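Local atomic coordinates of succinate-semialdehyde dehydrogenase (Synechococcus sp., PDB entry 4ITA), a protein that probably oxidises succinic semialdehyde to succinate with an NADP-type nicotinamide cofactor, as a member of the aldehyde dehydrogenase family. Residues 64-68 with 82-87; 237-241 with 275-280; 50-54 with 93-97; 103-107 with 117-121. One frame throughout, in Å; residues are numbered along the deposited sequence.

Interaction 1: residues 64-68 with 82-87; sequences TSKFA and AIAEAE
Residues 64-68 and 82-87 exemplify plain packing between consecutive helices, 64-75 and 79-103, of the aldehyde dehydrogenase fold: alanines on both let them approach, with Thr64 and Ile83 filling the space beside them. Both segments are regular α-helix, axes 8.1 Å apart at closest and crossing at 117°. Thr64 uses a t rotamer that sets OG1 3.3 Å from Ala86 CB and 3.6 Å from Ile83 CG2. OG1 also lies 3.2 Å from Ile83 O, but at an angle too poor for a hydrogen bond; that carbonyl accepts from Glu87 N (3.0 Å). Ser65 has CA 4.2 Å from Ile83 CG1, and its O accepts from His79. One turn beyond Thr64, Ala68 makes the tightest backbone approach, CA to CA of Ala82 4.6 Å, with its CB 3.5 Å from Ala82 CB and 3.7 Å from Ile83 CG1. Glu85 forms a salt bridge with Lys77 and accepts from Phe136 N and Trp137 N, joining the pair to the start of helix 137-149.

Interaction 2: residues 237-241 with 275-280; sequences FVVFP and AIAAEF
Residues 237-239 are extended and end strand 235-239, Phe240 and Pro241 run on as loop, and 275-280 lie in helix 274-289, which follows the adjacent parallel strand 267-273. This is α/β packing of the Rossmann-like kind: helix 245-257 makes the β-α-β crossover between the two strands, and helix 274-289 packs beside it. The axes of strand 237-239 and helix 275-280 approach to 10.2 Å, directions 112° apart, and the nearest CA atoms are those of Pro241 and Ile276, at 5.8 Å. No hydrogen bond joins the segments, which meet by apolar packing and one CH-pi contact. Ile276, in the uncommon p,p rotamer, turns CD1 to 3.4 Å from Val239 O and 3.7 Å from Val239 CG1. Pro241, in the loop past the strand, puts CG 4.1 Å from Ala275 CB. Phe280 points its CA-CB bond toward the strand and, with chi1 t, sets CZ 4.3 Å from Phe237 CE1, while Val239 CG2 makes the CH-pi contact over the Phe280 ring face, 4.2 Å from its centroid.

Interaction 3: residues 50-54 with 93-97; sequences RQWLE and CRYYA
Helices 46-62 and 79-103 pack nearly antiparallel at residues 50-54 and 93-97, with Leu53, Cys93 and Ala97 between them. The axes approach to 8.8 Å, directions 163° apart, with Arg50 opposite Ala97 (CA-CA 4.8 Å) and Leu53 opposite Cys93 (5.7 Å). Leu53 CD2 touches Cys93 SG (3.8 Å), Ala97 CB rests on Glu54 CG (3.6 Å), and Cys93 and Tyr96 also pack on helix 137-149. Arg50, extended through chi2 and then turned to m at chi3, donates from NE to Ala97 O (2.9 Å, 156°). Ala97 O also accepts from water 1 (2.9 Å), which accepts from Arg50 NH1 (2.9 Å); NH1 forms a salt bridge with Glu101. Glu54 OE2 and Arg94 NH1, 4.6 Å apart, are too distant for a salt bridge, but water 2 connects them, donating to OE2 (2.8 Å) and accepting from NH1 (3.0 Å). Arg94 NE is salt-bridged to Glu61. Ala97 O thus takes two donors, whereas the Glu54 and Arg94 charges meet through water.

Interaction 4: residues 103-107 with 117-121; sequences FLANE and YVCYQ
A very short hydrogen bond, 2.4 Å from Tyr120 OH to Glu107 OE1, is the tightest link here, set by Glu107 chi1 m, chi2 t and Tyr120 chi1 m; Glu107 OE2 forms a salt bridge with Arg445, which also makes a cation-pi contact with the Tyr120 ring. The touching parts run 170° apart, and Glu107 and Val118 are an antiparallel hydrogen-bonded pair (CA-CA 5.2 Å), Glu107 N to Val118 O and Val118 N to Glu107 O both at 2.9 Å. Before Glu107, residues 104-106 are not yet paired with strand 115-129, and water 3 bridges the gap: it donates to Leu104 O (2.7 Å) and Asn106 OD1 (2.8 Å) and accepts from Tyr120 N (3.0 Å). Asn106 CA approaches Val118 O at 3.3 Å in a CA-H...O contact, while Asn106 ND2 donates to Tyr108 OH. Leu104, the first residue past helix 79-103 to depart from helical angles, packs CD2 on Tyr120 CB (3.7 Å). Strand 115-129 also pairs with strand 448-455, and Tyr117 and Val118 pack on Ile405 and Pro426 of the second subunit. Such a β-hairpin is typical of the oligomerisation region of aldehyde dehydrogenases.

Local closures can sit within wider ones, and the chain demonstrates it from its N-terminal part. Helix 46-62 enters interaction 3 first, but interaction 1 closes earlier, bringing helix 64-75 against the start of helix 79-103; the later part of that helix then completes interaction 3, so the smaller loop lies within the larger. Interaction 4 follows in series, taking the chain from the end of helix 79-103 into a hairpin. It touches interaction 3 where Tyr95 OH packs 3.3 Å from Phe103 CE2. Interaction 2 opens and closes much later, in the separate seven-stranded sheet, its centre about 43 Å from that of interaction 3.

Interaction 1: residues 64-68 with 82-87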
# COMPACT_ATOMS: atom_id res chain seq x y z
N THR A 64 -13.61 22.69 -22.79
CA THR A 64 -12.39 22.97 -22.05
C THR A 64 -12.36 24.39 -21.47
O THR A 64 -11.99 24.59 -20.31
CB THR A 64 -11.12 22.68 -22.90
OG1 THR A 64 -9.97 22.62 -22.07
CG2 THR A 64 -10.90 23.72 -23.98
N SER A 65 -12.78 25.37 -22.26
CA SER A 65 -12.71 26.76 -21.83
C SER A 65 -13.68 27.04 -20.69
O SER A 65 -13.34 27.76 -19.74
CB SER A 65 -13.00 27.68 -23.01
OG SER A 65 -12.74 29.02 -22.64
N LYS A 66 -14.87 26.47 -20.77
CA LYS A 66 -15.86 26.63 -19.72
C LYS A 66 -15.40 26.01 -18.41
O LYS A 66 -15.50 26.62 -17.34
CB LYS A 66 -17.21 26.02 -20.15
CG LYS A 66 -18.24 25.97 -19.02
CD LYS A 66 -19.62 25.56 -19.53
CE LYS A 66 -19.85 24.06 -19.45
NZ LYS A 66 -21.26 23.69 -19.78
N PHE A 67 -14.88 24.79 -18.47
CA PHE A 67 -14.39 24.15 -17.26
C PHE A 67 -13.21 24.92 -16.70
O PHE A 67 -13.09 25.09 -15.50
CB PHE A 67 -14.03 22.69 -17.52
CG PHE A 67 -15.20 21.84 -17.92
CD1 PHE A 67 -16.39 21.91 -17.21
CD2 PHE A 67 -15.12 21.00 -19.02
CE1 PHE A 67 -17.49 21.13 -17.58
CE2 PHE A 67 -16.20 20.23 -19.40
CZ PHE A 67 -17.39 20.30 -18.69
N ALA A 68 -12.34 25.39 -17.60
CA ALA A 68 -11.19 26.18 -17.17
C ALA A 68 -11.62 27.44 -16.43
O ALA A 68 -10.98 27.84 -15.45
CB ALA A 68 -10.33 26.53 -18.37
N ALA A 82 -5.48 26.32 -17.03
CA ALA A 82 -6.67 25.53 -16.69
C ALA A 82 -7.24 24.81 -17.92
O ALA A 82 -7.76 23.70 -17.80
CB ALA A 82 -7.73 26.40 -16.02
N ILE A 83 -7.12 25.42 -19.09
CA ILE A 83 -7.48 24.75 -20.33
C ILE A 83 -6.58 23.53 -20.50
O ILE A 83 -7.06 22.43 -20.78
CB ILE A 83 -7.37 25.71 -21.55
CG1 ILE A 83 -8.53 26.70 -21.55
CG2 ILE A 83 -7.35 24.92 -22.86
CD1 ILE A 83 -8.38 27.84 -22.54
N ALA A 84 -5.28 23.70 -20.30
CA ALA A 84 -4.36 22.57 -20.38
C ALA A 84 -4.72 21.50 -19.36
O ALA A 84 -4.62 20.30 -19.65
CB ALA A 84 -2.90 23.03 -20.21
N GLU A 85 -5.15 21.91 -18.17
CA GLU A 85 -5.52 20.94 -17.14
C GLU A 85 -6.75 20.12 -17.56
O GLU A 85 -6.80 18.90 -17.34
CB GLU A 85 -5.76 21.62 -15.79
CG GLU A 85 -6.13 20.61 -14.73
CD GLU A 85 -6.26 21.17 -13.34
OE1 GLU A 85 -5.81 22.30 -13.06
OE2 GLU A 85 -6.82 20.44 -12.49
N ALA A 86 -7.73 20.77 -18.17
CA ALA A 86 -8.91 20.06 -18.67
C ALA A 86 -8.50 19.08 -19.78
O ALA A 86 -9.00 17.95 -19.85
CB ALA A 86 -9.95 21.04 -19.19
N GLU A 87 -7.58 19.50 -20.64
CA GLU A 87 -7.09 18.63 -21.70
C GLU A 87 -6.36 17.41 -21.14
O GLU A 87 -6.53 16.29 -21.63
CB GLU A 87 -6.16 19.42 -22.63
CG GLU A 87 -6.88 20.45 -23.48
CD GLU A 87 -5.93 21.36 -24.25
OE1 GLU A 87 -6.40 22.07 -25.16
OE2 GLU A 87 -4.72 21.37 -23.93

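Interaction 2: residues 237-241 with 275-280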
# COMPACT_ATOMS: atom_id res chain seq x y z
N PHE A 237 16.28 21.28 -8.42
CA PHE A 237 16.50 21.54 -9.84
C PHE A 237 18.00 21.81 -9.91
O PHE A 237 18.47 22.90 -9.54
CB PHE A 237 15.67 22.75 -10.27
CG PHE A 237 15.59 22.97 -11.77
CD1 PHE A 237 16.55 23.72 -12.43
CD2 PHE A 237 14.53 22.46 -12.50
CE1 PHE A 237 16.45 23.95 -13.79
CE2 PHE A 237 14.43 22.67 -13.87
CZ PHE A 237 15.40 23.42 -14.51
N VAL A 238 18.75 20.80 -10.32
CA VAL A 238 20.21 20.82 -10.25
C VAL A 238 20.78 21.16 -11.62
O VAL A 238 20.41 20.54 -12.61
CB VAL A 238 20.75 19.45 -9.79
CG1 VAL A 238 22.25 19.54 -9.59
CG2 VAL A 238 20.08 19.00 -8.49
N VAL A 239 21.66 22.15 -11.67
CA VAL A 239 22.22 22.59 -12.93
C VAL A 239 23.74 22.50 -12.91
O VAL A 239 24.39 23.17 -12.11
CB VAL A 239 21.79 24.03 -13.29
CG1 VAL A 239 22.30 24.42 -14.67
CG2 VAL A 239 20.27 24.15 -13.24
N PHE A 240 24.29 21.68 -13.79
CA PHE A 240 25.73 21.41 -13.80
C PHE A 240 26.42 22.03 -15.03
O PHE A 240 25.75 22.50 -15.95
CB PHE A 240 25.99 19.91 -13.60
CG PHE A 240 26.39 19.56 -12.20
CD1 PHE A 240 25.70 20.12 -11.13
CD2 PHE A 240 27.45 18.72 -11.94
CE1 PHE A 240 26.06 19.83 -9.83
CE2 PHE A 240 27.82 18.43 -10.63
CZ PHE A 240 27.13 18.99 -9.58
N PRO A 241 27.77 22.06 -15.03
CA PRO A 241 28.46 22.88 -16.04
C PRO A 241 28.24 22.51 -17.51
O PRO A 241 28.38 23.39 -18.37
CB PRO A 241 29.94 22.73 -15.66
CG PRO A 241 29.91 22.44 -14.19
CD PRO A 241 28.71 21.56 -14.01
N ALA A 275 30.55 26.75 -11.15
CA ALA A 275 31.12 27.16 -12.44
C ALA A 275 30.11 27.90 -13.31
O ALA A 275 30.49 28.71 -14.17
CB ALA A 275 31.69 25.96 -13.18
N ILE A 276 28.82 27.63 -13.11
CA ILE A 276 27.78 28.26 -13.92
C ILE A 276 26.79 29.07 -13.10
O ILE A 276 25.85 29.65 -13.66
CB ILE A 276 27.04 27.22 -14.83
CG1 ILE A 276 26.48 26.04 -14.02
CG2 ILE A 276 27.99 26.71 -15.90
CD1 ILE A 276 25.20 26.31 -13.24
N ALA A 277 26.99 29.12 -11.80
CA ALA A 277 25.99 29.71 -10.91
C ALA A 277 25.72 31.19 -11.17
O ALA A 277 24.56 31.62 -11.12
CB ALA A 277 26.38 29.50 -9.46
N ALA A 278 26.76 31.97 -11.42
CA ALA A 278 26.58 33.40 -11.65
C ALA A 278 25.72 33.65 -12.88
O ALA A 278 24.76 34.43 -12.82
CB ALA A 278 27.93 34.10 -11.77
N GLU A 279 26.05 32.99 -13.99
CA GLU A 279 25.31 33.16 -15.23
C GLU A 279 23.87 32.66 -15.10
O GLU A 279 22.93 33.35 -15.49
CB GLU A 279 26.01 32.45 -16.39
CG GLU A 279 25.25 32.57 -17.70
CD GLU A 279 25.93 31.87 -18.86
OE1 GLU A 279 27.09 31.43 -18.69
OE2 GLU A 279 25.30 31.75 -19.93
N PHE A 280 23.71 31.46 -14.55
CA PHE A 280 22.37 30.91 -14.39
C PHE A 280 21.51 31.80 -13.49
O PHE A 280 20.35 32.09 -13.82
CB PHE A 280 22.41 29.47 -13.86
CG PHE A 280 21.05 28.82 -13.77
CD1 PHE A 280 20.58 28.00 -14.79
CD2 PHE A 280 20.22 29.05 -12.67
CE1 PHE A 280 19.32 27.43 -14.71
CE2 PHE A 280 18.97 28.48 -12.59
CZ PHE A 280 18.51 27.67 -13.61

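Interaction 3: residues 50-54 with 93-97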
# COMPACT_ATOMS: atom_id res chain seq x y z
N ARG A 50 -15.53 1.70 -20.75
CA ARG A 50 -14.74 2.40 -21.74
C ARG A 50 -15.55 3.46 -22.48
O ARG A 50 -15.07 4.57 -22.72
CB ARG A 50 -14.18 1.38 -22.74
CG ARG A 50 -13.34 1.98 -23.85
CD ARG A 50 -12.78 0.91 -24.77
NE ARG A 50 -11.95 -0.06 -24.04
CZ ARG A 50 -12.29 -1.33 -23.82
NH1 ARG A 50 -11.47 -2.11 -23.14
NH2 ARG A 50 -13.44 -1.81 -24.28
N GLN A 51 -16.78 3.11 -22.85
CA GLN A 51 -17.67 4.07 -23.50
C GLN A 51 -17.91 5.29 -22.62
O GLN A 51 -17.79 6.44 -23.07
CB GLN A 51 -19.01 3.40 -23.82
CG GLN A 51 -20.02 4.38 -24.37
CD GLN A 51 -21.45 3.85 -24.31
OE1 GLN A 51 -21.69 2.69 -23.96
NE2 GLN A 51 -22.40 4.71 -24.67
N TRP A 52 -18.23 5.05 -21.36
CA TRP A 52 -18.52 6.16 -20.46
C TRP A 52 -17.26 7.00 -20.21
O TRP A 52 -17.32 8.23 -20.21
CB TRP A 52 -19.15 5.64 -19.17
CG TRP A 52 -20.46 4.91 -19.43
CD1 TRP A 52 -21.40 5.22 -20.38
CD2 TRP A 52 -20.94 3.74 -18.75
NE1 TRP A 52 -22.44 4.32 -20.32
CE2 TRP A 52 -22.18 3.40 -19.33
CE3 TRP A 52 -20.45 2.95 -17.71
CZ2 TRP A 52 -22.93 2.30 -18.92
CZ3 TRP A 52 -21.20 1.85 -17.29
CH2 TRP A 52 -22.42 1.54 -17.89
N LEU A 53 -16.10 6.35 -20.08
CA LEU A 53 -14.85 7.07 -19.89
C LEU A 53 -14.50 7.92 -21.11
O LEU A 53 -14.06 9.07 -20.98
CB LEU A 53 -13.71 6.11 -19.60
CG LEU A 53 -13.13 6.09 -18.19
CD1 LEU A 53 -11.84 5.28 -18.20
CD2 LEU A 53 -12.88 7.50 -17.68
N GLU A 54 -14.70 7.36 -22.30
CA GLU A 54 -14.42 8.11 -23.52
C GLU A 54 -15.42 9.24 -23.72
O GLU A 54 -15.06 10.30 -24.23
CB GLU A 54 -14.36 7.17 -24.74
CG GLU A 54 -13.12 6.29 -24.68
CD GLU A 54 -12.97 5.32 -25.84
OE1 GLU A 54 -13.98 5.01 -26.51
OE2 GLU A 54 -11.83 4.87 -26.08
N CYS A 93 -8.37 9.99 -18.94
CA CYS A 93 -9.57 9.21 -19.21
C CYS A 93 -9.34 8.29 -20.41
O CYS A 93 -9.64 7.10 -20.36
CB CYS A 93 -10.77 10.13 -19.48
SG CYS A 93 -11.39 10.97 -18.02
N ARG A 94 -8.78 8.85 -21.47
CA ARG A 94 -8.52 8.06 -22.67
C ARG A 94 -7.45 6.99 -22.43
O ARG A 94 -7.56 5.88 -22.94
CB ARG A 94 -8.13 8.96 -23.85
CG ARG A 94 -9.28 9.82 -24.31
CD ARG A 94 -9.10 10.36 -25.72
NE ARG A 94 -10.24 11.19 -26.11
CZ ARG A 94 -11.40 10.70 -26.53
NH1 ARG A 94 -11.57 9.39 -26.62
NH2 ARG A 94 -12.40 11.52 -26.84
N TYR A 95 -6.44 7.32 -21.64
CA TYR A 95 -5.39 6.36 -21.31
C TYR A 95 -5.96 5.08 -20.69
O TYR A 95 -5.66 3.97 -21.13
CB TYR A 95 -4.35 6.99 -20.39
CG TYR A 95 -3.23 6.04 -20.03
CD1 TYR A 95 -2.18 5.81 -20.91
CD2 TYR A 95 -3.23 5.35 -18.81
CE1 TYR A 95 -1.16 4.93 -20.58
CE2 TYR A 95 -2.21 4.48 -18.48
CZ TYR A 95 -1.18 4.27 -19.37
OH TYR A 95 -0.17 3.40 -19.03
N TYR A 96 -6.80 5.23 -19.67
CA TYR A 96 -7.38 4.05 -19.04
C TYR A 96 -8.49 3.39 -19.88
O TYR A 96 -8.66 2.18 -19.82
CB TYR A 96 -7.78 4.32 -17.59
CG TYR A 96 -6.55 4.43 -16.73
CD1 TYR A 96 -5.74 3.31 -16.51
CD2 TYR A 96 -6.15 5.64 -16.18
CE1 TYR A 96 -4.59 3.40 -15.74
CE2 TYR A 96 -5.00 5.73 -15.40
CZ TYR A 96 -4.22 4.61 -15.20
OH TYR A 96 -3.08 4.69 -14.44
N ALA A 97 -9.21 4.17 -20.67
CA ALA A 97 -10.11 3.58 -21.66
C ALA A 97 -9.32 2.67 -22.61
O ALA A 97 -9.77 1.57 -22.94
CB ALA A 97 -10.81 4.66 -22.44
O HOH W 1 -8.85 -1.10 -22.35
O HOH W 2 -9.94 6.97 -26.12

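Interaction 4: residues 103-107 with 117-121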
# COMPACT_ATOMS: atom_id res chain seq x y z
N PHE A 103 -4.52 -4.03 -18.84
CA PHE A 103 -3.81 -3.88 -17.57
C PHE A 103 -4.40 -4.75 -16.47
O PHE A 103 -3.72 -5.04 -15.49
CB PHE A 103 -3.82 -2.42 -17.13
CG PHE A 103 -2.85 -1.53 -17.88
CD1 PHE A 103 -2.01 -2.03 -18.86
CD2 PHE A 103 -2.79 -0.18 -17.56
CE1 PHE A 103 -1.12 -1.18 -19.53
CE2 PHE A 103 -1.90 0.66 -18.21
CZ PHE A 103 -1.07 0.17 -19.19
N LEU A 104 -5.66 -5.14 -16.61
CA LEU A 104 -6.35 -5.94 -15.60
C LEU A 104 -6.59 -7.39 -16.02
O LEU A 104 -7.26 -8.14 -15.30
CB LEU A 104 -7.67 -5.28 -15.21
CG LEU A 104 -7.55 -3.94 -14.47
CD1 LEU A 104 -8.92 -3.31 -14.28
CD2 LEU A 104 -6.87 -4.13 -13.12
N ALA A 105 -6.04 -7.79 -17.17
CA ALA A 105 -6.20 -9.15 -17.67
C ALA A 105 -5.55 -10.19 -16.75
O ALA A 105 -4.57 -9.88 -16.05
CB ALA A 105 -5.63 -9.27 -19.07
N ASN A 106 -6.09 -11.40 -16.75
CA ASN A 106 -5.51 -12.50 -15.98
C ASN A 106 -4.04 -12.68 -16.31
O ASN A 106 -3.64 -12.60 -17.47
CB ASN A 106 -6.21 -13.82 -16.28
CG ASN A 106 -7.66 -13.85 -15.86
OD1 ASN A 106 -8.14 -12.97 -15.13
ND2 ASN A 106 -8.37 -14.87 -16.31
N GLU A 107 -3.23 -12.93 -15.28
CA GLU A 107 -1.82 -13.25 -15.49
C GLU A 107 -1.57 -14.68 -15.04
O GLU A 107 -1.70 -15.00 -13.86
CB GLU A 107 -0.93 -12.25 -14.75
CG GLU A 107 -1.06 -10.83 -15.33
CD GLU A 107 -0.33 -9.77 -14.52
OE1 GLU A 107 -0.22 -9.90 -13.29
OE2 GLU A 107 0.12 -8.78 -15.14
N TYR A 117 -3.53 -18.59 -11.82
CA TYR A 117 -3.37 -17.23 -12.31
C TYR A 117 -3.74 -16.23 -11.25
O TYR A 117 -4.28 -16.58 -10.19
CB TYR A 117 -4.22 -16.99 -13.56
CG TYR A 117 -5.71 -17.30 -13.45
CD1 TYR A 117 -6.18 -18.60 -13.65
CD2 TYR A 117 -6.64 -16.30 -13.18
CE1 TYR A 117 -7.55 -18.89 -13.57
CE2 TYR A 117 -8.01 -16.59 -13.09
CZ TYR A 117 -8.45 -17.88 -13.29
OH TYR A 117 -9.81 -18.17 -13.21
N VAL A 118 -3.45 -14.97 -11.54
CA VAL A 118 -3.97 -13.87 -10.75
C VAL A 118 -4.98 -13.13 -11.62
O VAL A 118 -4.71 -12.85 -12.79
CB VAL A 118 -2.84 -12.91 -10.32
CG1 VAL A 118 -3.41 -11.72 -9.54
CG2 VAL A 118 -1.80 -13.65 -9.47
N CYS A 119 -6.15 -12.85 -11.05
CA CYS A 119 -7.12 -11.99 -11.71
C CYS A 119 -7.30 -10.75 -10.85
O CYS A 119 -6.84 -10.71 -9.71
CB CYS A 119 -8.45 -12.71 -11.98
SG CYS A 119 -9.36 -13.22 -10.52
N TYR A 120 -7.94 -9.73 -11.41
CA TYR A 120 -8.00 -8.44 -10.76
C TYR A 120 -9.44 -7.99 -10.68
O TYR A 120 -10.13 -7.90 -11.69
CB TYR A 120 -7.12 -7.43 -11.51
CG TYR A 120 -5.67 -7.87 -11.53
CD1 TYR A 120 -4.83 -7.62 -10.45
CD2 TYR A 120 -5.16 -8.58 -12.62
CE1 TYR A 120 -3.51 -8.04 -10.46
CE2 TYR A 120 -3.84 -9.01 -12.63
CZ TYR A 120 -3.03 -8.74 -11.55
OH TYR A 120 -1.71 -9.17 -11.56
N GLN A 121 -9.92 -7.76 -9.47
CA GLN A 121 -11.31 -7.41 -9.24
C GLN A 121 -11.39 -6.17 -8.36
O GLN A 121 -10.54 -5.96 -7.50
CB GLN A 121 -12.03 -8.59 -8.58
CG GLN A 121 -12.09 -9.83 -9.45
CD GLN A 121 -12.95 -10.91 -8.84
OE1 GLN A 121 -12.79 -11.25 -7.67
NE2 GLN A 121 -13.90 -11.43 -9.61
O HOH W 3 -8.40 -10.35 -14.31